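PDB 6E5F: lipoprotein LpqN from Mycobacterium tuberculosis, which supports cell envelope biogenesis, binds a trehalose glycolipid in its pocket, and may link mycolate transporters of the MmpL family to other periplasmic proteins. Local coordinates for residues D91-L96 against M211-A216; I132-V137 against V189-G194; Q185-I190 against V196-L201. All coordinates share one frame; numbering follows the deposited sequence. Where two conformers were deposited one is given.

Interaction 1 of 3, residues D91-L96 against M211-A216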
loop_
_atom_site.group_PDB
_atom_site.type_symbol
_atom_site.label_atom_id
_atom_site.label_comp_id
_atom_site.label_asym_id
_atom_site.label_seq_id
_atom_site.Cartn_x
_atom_site.Cartn_y
_atom_site.Cartn_z
ATOM N N ASP A 91 -3.776 -13.070 -12.873
ATOM C CA ASP A 91 -4.875 -13.812 -13.472
ATOM C C ASP A 91 -6.035 -13.912 -12.491
ATOM O O ASP A 91 -5.838 -14.064 -11.282
ATOM C CB ASP A 91 -4.405 -15.209 -13.872
ATOM C CG ASP A 91 -3.426 -15.183 -15.029
ATOM O OD1 ASP A 91 -3.538 -14.276 -15.881
ATOM O OD2 ASP A 91 -2.548 -16.069 -15.088
ATOM N N ASP A 92 -7.252 -13.812 -13.023
ATOM C CA ASP A 92 -8.504 -13.822 -12.269
ATOM C C ASP A 92 -8.745 -12.528 -11.500
ATOM O O ASP A 92 -9.750 -12.428 -10.784
ATOM C CB ASP A 92 -8.638 -15.029 -11.330
ATOM C CG ASP A 92 -8.688 -16.348 -12.080
ATOM O OD1 ASP A 92 -9.111 -16.348 -13.256
ATOM O OD2 ASP A 92 -8.305 -17.382 -11.495
ATOM N N TRP A 93 -7.863 -11.540 -11.612
ATOM C CA TRP A 93 -8.094 -10.209 -11.073
ATOM C C TRP A 93 -8.383 -9.251 -12.221
ATOM O O TRP A 93 -7.969 -9.483 -13.361
ATOM C CB TRP A 93 -6.870 -9.706 -10.303
ATOM C CG TRP A 93 -6.587 -10.464 -9.041
ATOM C CD1 TRP A 93 -6.149 -11.752 -8.937
ATOM C CD2 TRP A 93 -6.713 -9.975 -7.699
ATOM N NE1 TRP A 93 -6.000 -12.097 -7.618
ATOM C CE2 TRP A 93 -6.339 -11.024 -6.836
ATOM C CE3 TRP A 93 -7.106 -8.754 -7.144
ATOM C CZ2 TRP A 93 -6.347 -10.887 -5.453
ATOM C CZ3 TRP A 93 -7.115 -8.621 -5.771
ATOM C CH2 TRP A 93 -6.737 -9.683 -4.939
ATOM N N ARG A 94 -9.108 -8.180 -11.918
ATOM C CA ARG A 94 -9.406 -7.154 -12.906
ATOM C C ARG A 94 -8.895 -5.804 -12.420
ATOM O O ARG A 94 -8.853 -5.529 -11.218
ATOM C CB ARG A 94 -10.910 -7.084 -13.235
ATOM C CG ARG A 94 -11.776 -6.279 -12.265
ATOM C CD ARG A 94 -13.078 -5.832 -12.933
ATOM N NE ARG A 94 -13.667 -4.669 -12.269
ATOM C CZ ARG A 94 -14.650 -4.719 -11.372
ATOM N NH1 ARG A 94 -15.184 -5.880 -11.012
ATOM N NH2 ARG A 94 -15.104 -3.595 -10.834
ATOM N N LEU A 95 -8.519 -4.964 -13.377
ATOM C CA LEU A 95 -7.961 -3.656 -13.071
ATOM C C LEU A 95 -9.054 -2.708 -12.589
ATOM O O LEU A 95 -10.150 -2.656 -13.155
ATOM C CB LEU A 95 -7.311 -3.083 -14.331
ATOM C CG LEU A 95 -6.427 -1.845 -14.203
ATOM C CD1 LEU A 95 -5.337 -2.054 -13.168
ATOM C CD2 LEU A 95 -5.816 -1.513 -15.558
ATOM N N LEU A 96 -8.745 -1.952 -11.527
ATOM C CA LEU A 96 -9.635 -0.909 -11.037
ATOM C C LEU A 96 -9.113 0.441 -11.495
ATOM O O LEU A 96 -7.933 0.742 -11.274
ATOM C CB LEU A 96 -9.678 -0.931 -9.511
ATOM C CG LEU A 96 -10.350 -2.127 -8.833
ATOM C CD1 LEU A 96 -10.254 -1.988 -7.321
ATOM C CD2 LEU A 96 -11.797 -2.258 -9.267
ATOM N N MET A 211 -5.467 -16.589 1.136
ATOM C CA MET A 211 -4.541 -17.109 0.134
ATOM C C MET A 211 -4.681 -16.383 -1.196
ATOM O O MET A 211 -3.699 -16.258 -1.937
ATOM C CB MET A 211 -4.761 -18.607 -0.068
ATOM C CG MET A 211 -3.707 -19.272 -0.950
ATOM S SD MET A 211 -2.059 -19.298 -0.206
ATOM C CE MET A 211 -2.351 -20.361 1.203
ATOM N N THR A 212 -5.884 -15.902 -1.521
ATOM C CA THR A 212 -6.054 -15.126 -2.746
ATOM C C THR A 212 -5.185 -13.876 -2.725
ATOM O O THR A 212 -4.558 -13.530 -3.734
ATOM C CB THR A 212 -7.527 -14.759 -2.927
ATOM O OG1 THR A 212 -8.330 -15.939 -2.829
ATOM C CG2 THR A 212 -7.758 -14.114 -4.287
ATOM N N LEU A 213 -5.130 -13.182 -1.584
ATOM C CA LEU A 213 -4.255 -12.023 -1.463
ATOM C C LEU A 213 -2.795 -12.421 -1.624
ATOM O O LEU A 213 -2.026 -11.747 -2.320
ATOM C CB LEU A 213 -4.449 -11.348 -0.107
ATOM C CG LEU A 213 -5.760 -10.621 0.163
ATOM C CD1 LEU A 213 -5.709 -9.965 1.535
ATOM C CD2 LEU A 213 -6.049 -9.587 -0.919
ATOM N N MET A 214 -2.387 -13.506 -0.960
ATOM C CA MET A 214 -0.981 -13.892 -0.981
ATOM C C MET A 214 -0.528 -14.248 -2.391
ATOM O O MET A 214 0.582 -13.894 -2.799
ATOM C CB MET A 214 -0.746 -15.059 -0.021
ATOM C CG MET A 214 -1.171 -14.760 1.418
ATOM S SD MET A 214 -0.651 -15.990 2.625
ATOM C CE MET A 214 1.113 -15.742 2.613
ATOM N N ASP A 215 -1.378 -14.941 -3.152
ATOM C CA ASP A 215 -1.037 -15.262 -4.535
ATOM C C ASP A 215 -0.822 -13.993 -5.351
ATOM O O ASP A 215 0.158 -13.875 -6.095
ATOM C CB ASP A 215 -2.137 -16.122 -5.159
ATOM C CG ASP A 215 -2.179 -17.526 -4.587
ATOM O OD1 ASP A 215 -1.150 -17.984 -4.047
ATOM O OD2 ASP A 215 -3.240 -18.179 -4.687
ATOM N N ALA A 216 -1.733 -13.026 -5.220
ATOM C CA ALA A 216 -1.598 -11.777 -5.962
ATOM C C ALA A 216 -0.338 -11.026 -5.558
ATOM O O ALA A 216 0.297 -10.379 -6.398
ATOM C CB ALA A 216 -2.829 -10.903 -5.731
HETATM O O HOH W 1 -4.916 -14.446 -6.409
#
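The indole of Trp-93 meets helix residues above its plane and along its rim. Ala-216 CB stands 3.3 Å above the ring plane, displaced toward the rim, with Trp-93 CZ2 as its nearest ring atom at 3.5 Å. At the edge, in the plane, lie Asp-91 O and a water; near the plane come the carbonyl oxygen of Thr-212 and the CD2 methyl of Leu-213, the latter 4.1 Å from Trp-93 CH2. Thr-212 also brings its CG2 methyl to 3.7 Å from Trp-93 CZ2. The water accepts from Trp-93 NE1 at 2.9 Å and donates to Thr-212 O. That oxygen already receives the helical bond of Ala-216 N, so it serves two donors, and the water tethers the indole N-H to the helix. With CG anti to its carbonyl carbon (chi1 -67°), Trp-93 points its ring at the helix, whose axis passes 12.2 Å from that of the strand. Met-214, on the same helix turn, touches the bound glycolipid. Strand 93-96 is an end strand of the large sheet, and its neighbour 106-109 contributes Tyr-109 and Ile-107 beside the indole. Helix 210-223 thus meets strand 93-96 through Trp-93 and strand 195-206 through Leu-213, which leans on Ala-203 and Ala-205.

Interaction 2 of 3, residues I132-V137 against V189-G194; sequences IDPAKV and VIPSQG
Pro-134 and Val-137, the two residues that press on Val-189, belong to a helix turn whose start is gripped at Asp-133 O. Lys-136 N donates to this oxygen at 3.0 Å, and Val-137 N adds a weak second bond. The side chain of the same aspartate reaches forward as the N-cap: Asp-133 OD1 accepts from Ala-135 N at 3.0 Å, with an N-H...O angle of 145°. The donor comes from above the carboxylate plane, 53° out of it, rather than within it. A carboxylate at this place would be expected to be favoured by the positive end of the helix dipole. Tyr-64 OH of helix 61-66 bonds Asp-133 N and so secures the approach to the turn.

With the turn thus set, helix 134-140 lies over one face of the antiparallel sheet, an example of the helix-on-sheet layering of an alpha+beta fold, consistent with membership of the Mog1p/PsbP clan. Val-189 is the strand residue that receives it, dividing its two methyls between two helix residues. CG1, anti to the backbone N (chi1 177°), goes to Pro-134 CB at 3.3 Å, tighter than usual for carbons. CG2, on the other branch, meets Val-137 CG1 at 3.6 Å, the two valine side chains crossing at a slant. Pro-134 makes a second, looser contact at the outer margin, its CB lying 4.2 Å from Pro-191 CG. No hydrogen bond joins the two segments. Val-137 also touches Val-198 on the adjoining strand and Ile-61 of helix 61-66, whereas Pro-191 rests against Phe-165 on strand 165-176.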
loop_
_atom_site.group_PDB
_atom_site.type_symbol
_atom_site.label_atom_id
_atom_site.label_comp_id
_atom_site.label_asym_id
_atom_site.label_seq_id
_atom_site.Cartn_x
_atom_site.Cartn_y
_atom_site.Cartn_z
ATOM N N ILE A 132 11.909 16.095 4.175
ATOM C CA ILE A 132 11.481 14.702 4.099
ATOM C C ILE A 132 12.715 13.812 4.070
ATOM O O ILE A 132 13.625 14.019 3.258
ATOM C CB ILE A 132 10.576 14.473 2.871
ATOM C CG1 ILE A 132 10.142 13.007 2.771
ATOM C CG2 ILE A 132 11.266 14.910 1.592
ATOM C CD1 ILE A 132 9.120 12.626 3.792
ATOM N N ASP A 133 12.744 12.820 4.960
ATOM C CA ASP A 133 13.800 11.814 4.981
ATOM C C ASP A 133 13.196 10.490 4.534
ATOM O O ASP A 133 12.328 9.946 5.235
ATOM C CB ASP A 133 14.370 11.689 6.396
ATOM C CG ASP A 133 15.462 10.634 6.504
ATOM O OD1 ASP A 133 15.710 9.906 5.517
ATOM O OD2 ASP A 133 16.075 10.534 7.591
ATOM N N PRO A 134 13.599 9.934 3.385
ATOM C CA PRO A 134 12.955 8.699 2.920
ATOM C C PRO A 134 13.067 7.557 3.907
ATOM O O PRO A 134 12.162 6.716 3.979
ATOM C CB PRO A 134 13.675 8.391 1.596
ATOM C CG PRO A 134 14.939 9.191 1.639
ATOM C CD PRO A 134 14.634 10.414 2.447
ATOM N N ALA A 135 14.147 7.512 4.693
ATOM C CA ALA A 135 14.293 6.434 5.662
ATOM C C ALA A 135 13.248 6.522 6.766
ATOM O O ALA A 135 12.826 5.492 7.298
ATOM C CB ALA A 135 15.696 6.446 6.264
ATOM N N LYS A 136 12.818 7.733 7.129
ATOM C CA LYS A 136 11.810 7.855 8.177
ATOM C C LYS A 136 10.441 7.404 7.687
ATOM O O LYS A 136 9.632 6.916 8.480
ATOM C CB LYS A 136 11.752 9.286 8.716
ATOM C CG LYS A 136 13.041 9.756 9.401
ATOM C CD LYS A 136 13.414 8.929 10.637
ATOM C CE LYS A 136 12.678 9.389 11.884
ATOM N NZ LYS A 136 13.197 8.717 13.113
ATOM N N VAL A 137 10.156 7.553 6.393
ATOM C CA VAL A 137 8.901 7.034 5.857
ATOM C C VAL A 137 8.823 5.535 6.089
ATOM O O VAL A 137 7.802 5.010 6.542
ATOM C CB VAL A 137 8.755 7.392 4.368
ATOM C CG1 VAL A 137 7.489 6.768 3.785
ATOM C CG2 VAL A 137 8.737 8.897 4.183
ATOM N N VAL A 189 9.293 3.578 -1.014
ATOM C CA VAL A 189 9.808 4.946 -1.031
ATOM C C VAL A 189 10.616 5.146 -2.302
ATOM O O VAL A 189 11.540 4.377 -2.596
ATOM C CB VAL A 189 10.627 5.243 0.232
ATOM C CG1 VAL A 189 11.213 6.630 0.182
ATOM C CG2 VAL A 189 9.743 5.107 1.452
ATOM N N ILE A 190 10.262 6.178 -3.055
ATOM C CA ILE A 190 10.811 6.404 -4.389
ATOM C C ILE A 190 11.352 7.830 -4.437
ATOM O O ILE A 190 10.634 8.751 -4.855
ATOM C CB ILE A 190 9.749 6.158 -5.472
ATOM C CG1 ILE A 190 9.114 4.767 -5.320
ATOM C CG2 ILE A 190 10.360 6.335 -6.871
ATOM C CD1 ILE A 190 7.782 4.630 -6.043
ATOM N N PRO A 191 12.590 8.069 -4.006
ATOM C CA PRO A 191 13.152 9.423 -4.123
ATOM C C PRO A 191 13.403 9.754 -5.586
ATOM O O PRO A 191 14.031 8.979 -6.311
ATOM C CB PRO A 191 14.467 9.337 -3.335
ATOM C CG PRO A 191 14.377 8.063 -2.538
ATOM C CD PRO A 191 13.535 7.148 -3.354
ATOM N N SER A 192 12.901 10.910 -6.023
ATOM C CA SER A 192 12.982 11.264 -7.429
ATOM C C SER A 192 12.580 12.715 -7.631
ATOM O O SER A 192 11.613 13.188 -7.025
ATOM C CB SER A 192 12.042 10.388 -8.264
ATOM O OG SER A 192 12.024 10.840 -9.606
ATOM N N GLN A 193 13.313 13.389 -8.516
ATOM C CA GLN A 193 12.922 14.688 -9.062
ATOM C C GLN A 193 12.553 15.689 -7.973
ATOM O O GLN A 193 11.478 16.296 -7.988
ATOM C CB GLN A 193 11.793 14.531 -10.083
ATOM C CG GLN A 193 12.168 13.691 -11.291
ATOM C CD GLN A 193 11.063 13.640 -12.317
ATOM O OE1 GLN A 193 10.637 14.672 -12.825
ATOM N NE2 GLN A 193 10.594 12.442 -12.631
ATOM N N GLY A 194 13.468 15.876 -7.027
ATOM C CA GLY A 194 13.263 16.833 -5.958
ATOM C C GLY A 194 12.157 16.484 -4.989
ATOM O O GLY A 194 11.653 17.367 -4.291
#

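Interaction 3 of 3, residues Q185-I190 against V196-L201; sequences QKTVVI and VFVLQL
Ile-190, Leu-201 and Leu-199 give up the most surface as segments 185-190 and 196-201 of strands 179-192 and 195-206 pair antiparallel in a beta hairpin, their short axes 4.7 Å apart. All three point to the face that also carries Lys-186, Val-188 and Phe-197. Ile-190 forms a hydrogen-bonded pair with Phe-197: Ile-190 N reaches Phe-197 O at 2.7 Å, and Phe-197 N bonds back to Ile-190 O. The Ile-190 oxygen also lies at the edge of the phenyl ring, in its plane, near CD1. The Ile-190 side chain stretches CD1 toward Leu-199 CB, 4.4 Å away. Leu-199 is bonded both ways to Val-188 and lies alongside it, the two side chains pointing the same way, with Leu-199 CD2 4.2 Å from Val-188 CG2. Leu-201 closes the series with Lys-186, its N donating to Lys-186 O at 2.8 Å. Its side chain lies about 4 Å from the bound glycolipid, while the Lys-186 amine leaves for a salt bridge with Asp-221.

The opposite face carries Thr-187, Val-189, Val-198 and Gln-200. Val-189 CG1 presses on its neighbour Val-196 CG1 at 3.4 Å, closer than usual, and Thr-187 touches Val-198 through its methyl. Gln-200, whose chain is extended beyond CG, places its NE2 2.9 Å from Thr-187 OG1, the bond nearly straight at 164° and close to the amide plane. A water also accepts from this NE2 and lies in hydrogen-bonding reach of Gln-185 OE1, while Gln-185 NE2 goes to Asn-202 and Glu-144. The backbone bonds thus set the register, the mostly apolar face brings Leu-201 close to the lipid, and on the other Gln-200 NE2 is held by a threonine oxygen and a water.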
loop_
_atom_site.group_PDB
_atom_site.type_symbol
_atom_site.label_atom_id
_atom_site.label_comp_id
_atom_site.label_asym_id
_atom_site.label_seq_id
_atom_site.Cartn_x
_atom_site.Cartn_y
_atom_site.Cartn_z
ATOM N N GLN A 185 -0.058 -4.070 4.029
ATOM C CA GLN A 185 0.322 -2.829 3.382
ATOM C C GLN A 185 1.794 -2.885 3.030
ATOM O O GLN A 185 2.637 -3.134 3.896
ATOM C CB GLN A 185 0.048 -1.643 4.299
ATOM C CG GLN A 185 0.350 -0.296 3.669
ATOM C CD GLN A 185 0.097 0.827 4.629
ATOM O OE1 GLN A 185 0.824 0.992 5.607
ATOM N NE2 GLN A 185 -0.940 1.614 4.361
ATOM N N LYS A 186 2.093 -2.655 1.754
ATOM C CA LYS A 186 3.464 -2.483 1.299
ATOM C C LYS A 186 3.669 -1.009 0.986
ATOM O O LYS A 186 2.901 -0.424 0.215
ATOM C CB LYS A 186 3.764 -3.336 0.063
ATOM C CG LYS A 186 5.253 -3.382 -0.281
ATOM C CD LYS A 186 5.591 -4.505 -1.255
ATOM C CE LYS A 186 7.091 -4.793 -1.265
ATOM N NZ LYS A 186 7.444 -6.031 -2.025
ATOM N N THR A 187 4.684 -0.419 1.601
ATOM C CA THR A 187 5.040 0.975 1.379
ATOM C C THR A 187 6.379 1.000 0.654
ATOM O O THR A 187 7.336 0.371 1.096
ATOM C CB THR A 187 5.146 1.709 2.714
ATOM O OG1 THR A 187 3.876 1.706 3.374
ATOM C CG2 THR A 187 5.593 3.154 2.505
ATOM N N VAL A 188 6.436 1.710 -0.466
ATOM C CA VAL A 188 7.645 1.823 -1.276
ATOM C C VAL A 188 8.037 3.293 -1.321
ATOM O O VAL A 188 7.197 4.146 -1.611
ATOM C CB VAL A 188 7.420 1.298 -2.702
ATOM C CG1 VAL A 188 8.740 1.252 -3.469
ATOM C CG2 VAL A 188 6.742 -0.068 -2.688
ATOM N N VAL A 189 9.293 3.578 -1.014
ATOM C CA VAL A 189 9.808 4.946 -1.031
ATOM C C VAL A 189 10.616 5.146 -2.302
ATOM O O VAL A 189 11.540 4.377 -2.596
ATOM C CB VAL A 189 10.627 5.243 0.232
ATOM C CG1 VAL A 189 11.213 6.630 0.182
ATOM C CG2 VAL A 189 9.743 5.107 1.452
ATOM N N ILE A 190 10.262 6.178 -3.055
ATOM C CA ILE A 190 10.811 6.404 -4.389
ATOM C C ILE A 190 11.352 7.830 -4.437
ATOM O O ILE A 190 10.634 8.751 -4.855
ATOM C CB ILE A 190 9.749 6.158 -5.472
ATOM C CG1 ILE A 190 9.114 4.767 -5.320
ATOM C CG2 ILE A 190 10.360 6.335 -6.871
ATOM C CD1 ILE A 190 7.782 4.630 -6.043
ATOM N N VAL A 196 10.104 12.943 -2.647
ATOM C CA VAL A 196 10.051 11.540 -2.261
ATOM C C VAL A 196 8.631 11.090 -2.547
ATOM O O VAL A 196 7.683 11.547 -1.900
ATOM C CB VAL A 196 10.426 11.324 -0.792
ATOM C CG1 VAL A 196 10.260 9.873 -0.414
ATOM C CG2 VAL A 196 11.864 11.761 -0.547
ATOM N N PHE A 197 8.478 10.207 -3.524
ATOM C CA PHE A 197 7.185 9.614 -3.812
ATOM C C PHE A 197 7.006 8.389 -2.931
ATOM O O PHE A 197 7.958 7.633 -2.689
ATOM C CB PHE A 197 7.089 9.237 -5.288
ATOM C CG PHE A 197 7.053 10.427 -6.209
ATOM C CD1 PHE A 197 8.222 11.027 -6.631
ATOM C CD2 PHE A 197 5.844 10.953 -6.634
ATOM C CE1 PHE A 197 8.181 12.131 -7.475
ATOM C CE2 PHE A 197 5.803 12.048 -7.475
ATOM C CZ PHE A 197 6.974 12.634 -7.891
ATOM N N VAL A 198 5.796 8.213 -2.422
ATOM C CA VAL A 198 5.472 7.110 -1.525
ATOM C C VAL A 198 4.305 6.349 -2.137
ATOM O O VAL A 198 3.193 6.886 -2.256
ATOM C CB VAL A 198 5.125 7.600 -0.116
ATOM C CG1 VAL A 198 4.806 6.401 0.800
ATOM C CG2 VAL A 198 6.262 8.445 0.458
ATOM N N LEU A 199 4.557 5.106 -2.524
ATOM C CA LEU A 199 3.526 4.211 -3.025
ATOM C C LEU A 199 3.085 3.324 -1.880
ATOM O O LEU A 199 3.926 2.755 -1.180
ATOM C CB LEU A 199 4.083 3.340 -4.148
ATOM C CG LEU A 199 3.180 2.224 -4.676
ATOM C CD1 LEU A 199 2.026 2.804 -5.468
ATOM C CD2 LEU A 199 3.983 1.235 -5.512
ATOM N N GLN A 200 1.781 3.213 -1.680
ATOM C CA GLN A 200 1.249 2.252 -0.721
ATOM C C GLN A 200 0.298 1.321 -1.445
ATOM O O GLN A 200 -0.552 1.766 -2.225
ATOM C CB GLN A 200 0.586 2.952 0.471
ATOM C CG GLN A 200 1.604 3.708 1.342
ATOM C CD GLN A 200 1.070 4.106 2.700
ATOM O OE1 GLN A 200 0.042 4.767 2.813
ATOM N NE2 GLN A 200 1.775 3.697 3.750
ATOM N N LEU A 201 0.479 0.028 -1.213
ATOM C CA LEU A 201 -0.416 -1.004 -1.718
ATOM C C LEU A 201 -1.142 -1.597 -0.516
ATOM O O LEU A 201 -0.503 -2.159 0.382
ATOM C CB LEU A 201 0.361 -2.072 -2.482
ATOM C CG LEU A 201 1.222 -1.562 -3.649
ATOM C CD1 LEU A 201 2.020 -2.709 -4.257
ATOM C CD2 LEU A 201 0.376 -0.881 -4.711
HETATM O O HOH W 2 1.107 3.647 6.591
#

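How the interactions relate
Strand and helix contacts of one antiparallel sheet are sampled at three places. Interactions 2 and 3 adjoin, with centres about 9 Å apart: both use strand 179-192 and share Val-189 and Ile-190, and Ile-132 of the one packs on Val-196 of the other. Interaction 1 lies on the opposite side of the chain's centre from interaction 2, about 29 Å away between centres; its centre is about 19 Å from that of interaction 3, and it touches neither. Along the chain it closes a long loop within which both others are nested, and helix 210-223 directly follows strand 195-206. The sheet is therefore flanked by helices at separate places, with the glycolipid near residues of interactions 1 and 3.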